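Local coordinates for protein PCP domain (PDB 7KW3) that probably carries amino acid or peptide intermediates on a phosphopantetheine arm, as the peptidyl carrier domain of a non-ribosomal peptide synthetase, at residues E4-T7 with E8-A12; D29-F32 with F33-G36. All coordinates share one frame; numbering follows the deposited sequence.

In the fold
Helix 8-21 joins the two contacts in sequence: contact 1 forms its beginning, and contact 2 lies in the long loop that runs from its end to helix 39-51. Their centres are about 16 Å apart and their nearest atoms about 7 Å, so they do not touch. Both also meet the later part of the small helical domain. In contact 1, A9 and E10 lean on helix 67-73, while contact 2 buries F32 among helices 8-21, 39-51 and 58-63. One contact thus caps the start of the first helix, and the other probably helps shape the loop leading to helix 39-51, at whose start carrier domains of this family hold the serine that receives phosphopantetheine.

Contact 1. Residues E4-T7 with E8-A12; sequences EPAT and EAEAA
From P5 to T7 the backbone folds back along the first turn of helix 8-21, bringing P5 CA to 4.9 Å from A11 CA, and A11 N donates to T7 O over 2.9 Å as the first bond of the helix. T7 is the N-cap. Its OG1, placed between its own backbone N and carbonyl carbon (chi1 66°), accepts from E10 N at 3.1 Å, a nearly straight bond of 170° that satisfies an amide at the helix start; a threonine suits the place because its hydroxyl sits on a short stem. E10 reaches back the other way. Its chain is extended beyond CG and slants across T7, and OE2 takes A6 N at 2.8 Å, the amide coming from above the carboxylate plane. A water also donates to OE2 and to E4 O. P5, a stiff ring with no N-H, lays CG on A11 CB at 3.6 Å and brings CB to 3.4 Å from A11 CA, a tight contact that the small alanine allows. E10 also touches A68 and A71 of helix 67-73. Together these make a threonine N-cap, not a true capping box, since the glutamate holds the amide just before the cap.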
# COMPACT_ATOMS: atom_id res chain seq x y z
N GLU A 4 -3.53 9.00 -10.31
CA GLU A 4 -2.68 9.65 -9.32
C GLU A 4 -3.28 9.56 -7.92
O GLU A 4 -4.50 9.63 -7.75
CB GLU A 4 -2.48 11.12 -9.69
CG GLU A 4 -1.50 11.34 -10.84
CD GLU A 4 -0.15 10.65 -10.62
OE1 GLU A 4 0.28 9.86 -11.49
OE2 GLU A 4 0.48 10.89 -9.57
N PRO A 5 -2.44 9.42 -6.91
CA PRO A 5 -2.95 9.47 -5.53
C PRO A 5 -3.54 10.84 -5.23
O PRO A 5 -3.11 11.87 -5.77
CB PRO A 5 -1.70 9.21 -4.69
CG PRO A 5 -0.59 9.74 -5.53
CD PRO A 5 -0.97 9.48 -6.96
N ALA A 6 -4.56 10.85 -4.38
CA ALA A 6 -5.23 12.10 -4.04
C ALA A 6 -5.01 12.52 -2.60
O ALA A 6 -5.44 13.61 -2.23
CB ALA A 6 -6.74 11.99 -4.33
N THR A 7 -4.36 11.69 -1.79
CA THR A 7 -4.01 12.04 -0.43
C THR A 7 -2.58 11.60 -0.18
O THR A 7 -2.02 10.77 -0.91
CB THR A 7 -4.93 11.38 0.62
OG1 THR A 7 -4.75 9.95 0.61
CG2 THR A 7 -6.38 11.70 0.35
N GLU A 8 -1.99 12.16 0.87
CA GLU A 8 -0.65 11.77 1.30
C GLU A 8 -0.56 10.27 1.57
O GLU A 8 0.41 9.62 1.17
CB GLU A 8 -0.27 12.59 2.54
CG GLU A 8 1.18 12.56 2.88
CD GLU A 8 2.00 13.51 2.02
OE1 GLU A 8 1.51 14.59 1.61
OE2 GLU A 8 3.16 13.15 1.75
N ALA A 9 -1.57 9.69 2.23
CA ALA A 9 -1.56 8.25 2.51
C ALA A 9 -1.61 7.43 1.22
O ALA A 9 -0.84 6.46 1.06
CB ALA A 9 -2.72 7.86 3.42
N GLU A 10 -2.49 7.79 0.28
CA GLU A 10 -2.50 7.14 -1.02
C GLU A 10 -1.14 7.23 -1.70
O GLU A 10 -0.64 6.23 -2.23
CB GLU A 10 -3.59 7.74 -1.92
CG GLU A 10 -4.99 7.40 -1.46
CD GLU A 10 -6.07 7.95 -2.37
OE1 GLU A 10 -7.24 7.83 -1.96
OE2 GLU A 10 -5.78 8.47 -3.48
N ALA A 11 -0.52 8.41 -1.69
CA ALA A 11 0.75 8.59 -2.38
C ALA A 11 1.85 7.75 -1.75
O ALA A 11 2.66 7.15 -2.46
CB ALA A 11 1.15 10.06 -2.39
N ALA A 12 1.88 7.69 -0.42
CA ALA A 12 2.87 6.87 0.24
C ALA A 12 2.67 5.39 -0.10
O ALA A 12 3.64 4.68 -0.41
CB ALA A 12 2.83 7.10 1.75
O HOH W 1 -6.85 8.73 -5.96

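Contact 2. Residues D29-F32 with F33-G36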
# COMPACT_ATOMS: atom_id res chain seq x y z
N ASP A 29 -5.68 3.10 -7.65
CA ASP A 29 -6.70 2.06 -7.72
C ASP A 29 -6.10 0.66 -7.83
O ASP A 29 -6.84 -0.30 -8.09
CB ASP A 29 -7.64 2.34 -8.89
CG ASP A 29 -6.89 2.47 -10.22
OD1 ASP A 29 -5.64 2.39 -10.25
OD2 ASP A 29 -7.57 2.65 -11.24
N ALA A 30 -4.80 0.51 -7.65
CA ALA A 30 -4.15 -0.78 -7.83
C ALA A 30 -4.52 -1.75 -6.71
O ALA A 30 -4.61 -1.37 -5.53
CB ALA A 30 -2.64 -0.61 -7.88
N ASP A 31 -4.73 -3.01 -7.10
CA ASP A 31 -5.03 -4.10 -6.18
C ASP A 31 -3.73 -4.85 -5.91
O ASP A 31 -3.11 -5.38 -6.83
CB ASP A 31 -6.07 -5.04 -6.79
CG ASP A 31 -6.50 -6.16 -5.84
OD1 ASP A 31 -5.64 -6.93 -5.37
OD2 ASP A 31 -7.72 -6.25 -5.55
N PHE A 32 -3.35 -4.91 -4.63
CA PHE A 32 -2.04 -5.47 -4.27
C PHE A 32 -1.91 -6.93 -4.73
O PHE A 32 -0.86 -7.32 -5.27
CB PHE A 32 -1.83 -5.35 -2.76
CG PHE A 32 -0.45 -5.71 -2.30
CD1 PHE A 32 0.63 -4.88 -2.59
CD2 PHE A 32 -0.22 -6.85 -1.54
CE1 PHE A 32 1.91 -5.20 -2.16
CE2 PHE A 32 1.06 -7.17 -1.09
CZ PHE A 32 2.13 -6.34 -1.41
N PHE A 33 -2.96 -7.73 -4.56
CA PHE A 33 -2.85 -9.13 -4.95
C PHE A 33 -3.06 -9.34 -6.45
O PHE A 33 -2.49 -10.28 -7.02
CB PHE A 33 -3.83 -9.97 -4.12
CG PHE A 33 -3.51 -9.91 -2.66
CD1 PHE A 33 -2.48 -10.68 -2.12
CD2 PHE A 33 -4.17 -9.00 -1.84
CE1 PHE A 33 -2.15 -10.59 -0.78
CE2 PHE A 33 -3.85 -8.90 -0.49
CZ PHE A 33 -2.83 -9.70 0.04
N ALA A 34 -3.82 -8.47 -7.11
CA ALA A 34 -3.89 -8.56 -8.56
C ALA A 34 -2.54 -8.29 -9.21
O ALA A 34 -2.28 -8.77 -10.32
CB ALA A 34 -4.95 -7.60 -9.10
N LEU A 35 -1.68 -7.52 -8.54
CA LEU A 35 -0.37 -7.15 -9.06
C LEU A 35 0.73 -8.10 -8.61
O LEU A 35 1.91 -7.81 -8.83
CB LEU A 35 -0.02 -5.72 -8.62
CG LEU A 35 -0.88 -4.67 -9.29
CD1 LEU A 35 -0.45 -3.30 -8.83
CD2 LEU A 35 -0.73 -4.81 -10.79
N GLY A 36 0.37 -9.21 -7.98
CA GLY A 36 1.33 -10.21 -7.57
C GLY A 36 1.61 -10.30 -6.08
O GLY A 36 2.58 -10.97 -5.70
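D31 and the residues that follow it form an Asx motif, in which an aspartate side chain and its own carbonyl gather the amides of the next turn. The D31 chain starts at CB, which lies 3.6 Å from A34 CB. With CG anti to the backbone N (chi1 -176°), the carboxylate swings over the turn, and CG passes 3.9 Å from A34 CB. At the tip OD1 accepts twice: from A34 N at 3.0 Å, approaching from above the carboxylate plane, and more weakly from F33 N at 2.9 Å, where the angle is only 124°. Replacing D31 by an alanine would probably leave both amides without their side-chain acceptor and the turn less firmly held. D31 O meanwhile accepts from L35 N at 3.1 Å. A type I turn from F33 to G36 overlaps the end of this motif, and G36 has a positive phi, at which a CB would press on the preceding carbonyl oxygen, so glycine fits. L35 CD1 rests on the methyl of A30, closing the loop on itself, while L35 also touches L21 and F32 is buried among V20, L21, L41 and L45, which ties the loop to the helices. The F32 ring points its edge at the face of the F33 ring in a T-shaped stack, planes at 86°, with F32 CD2 poised 4.1 Å above the centre of the F33 ring.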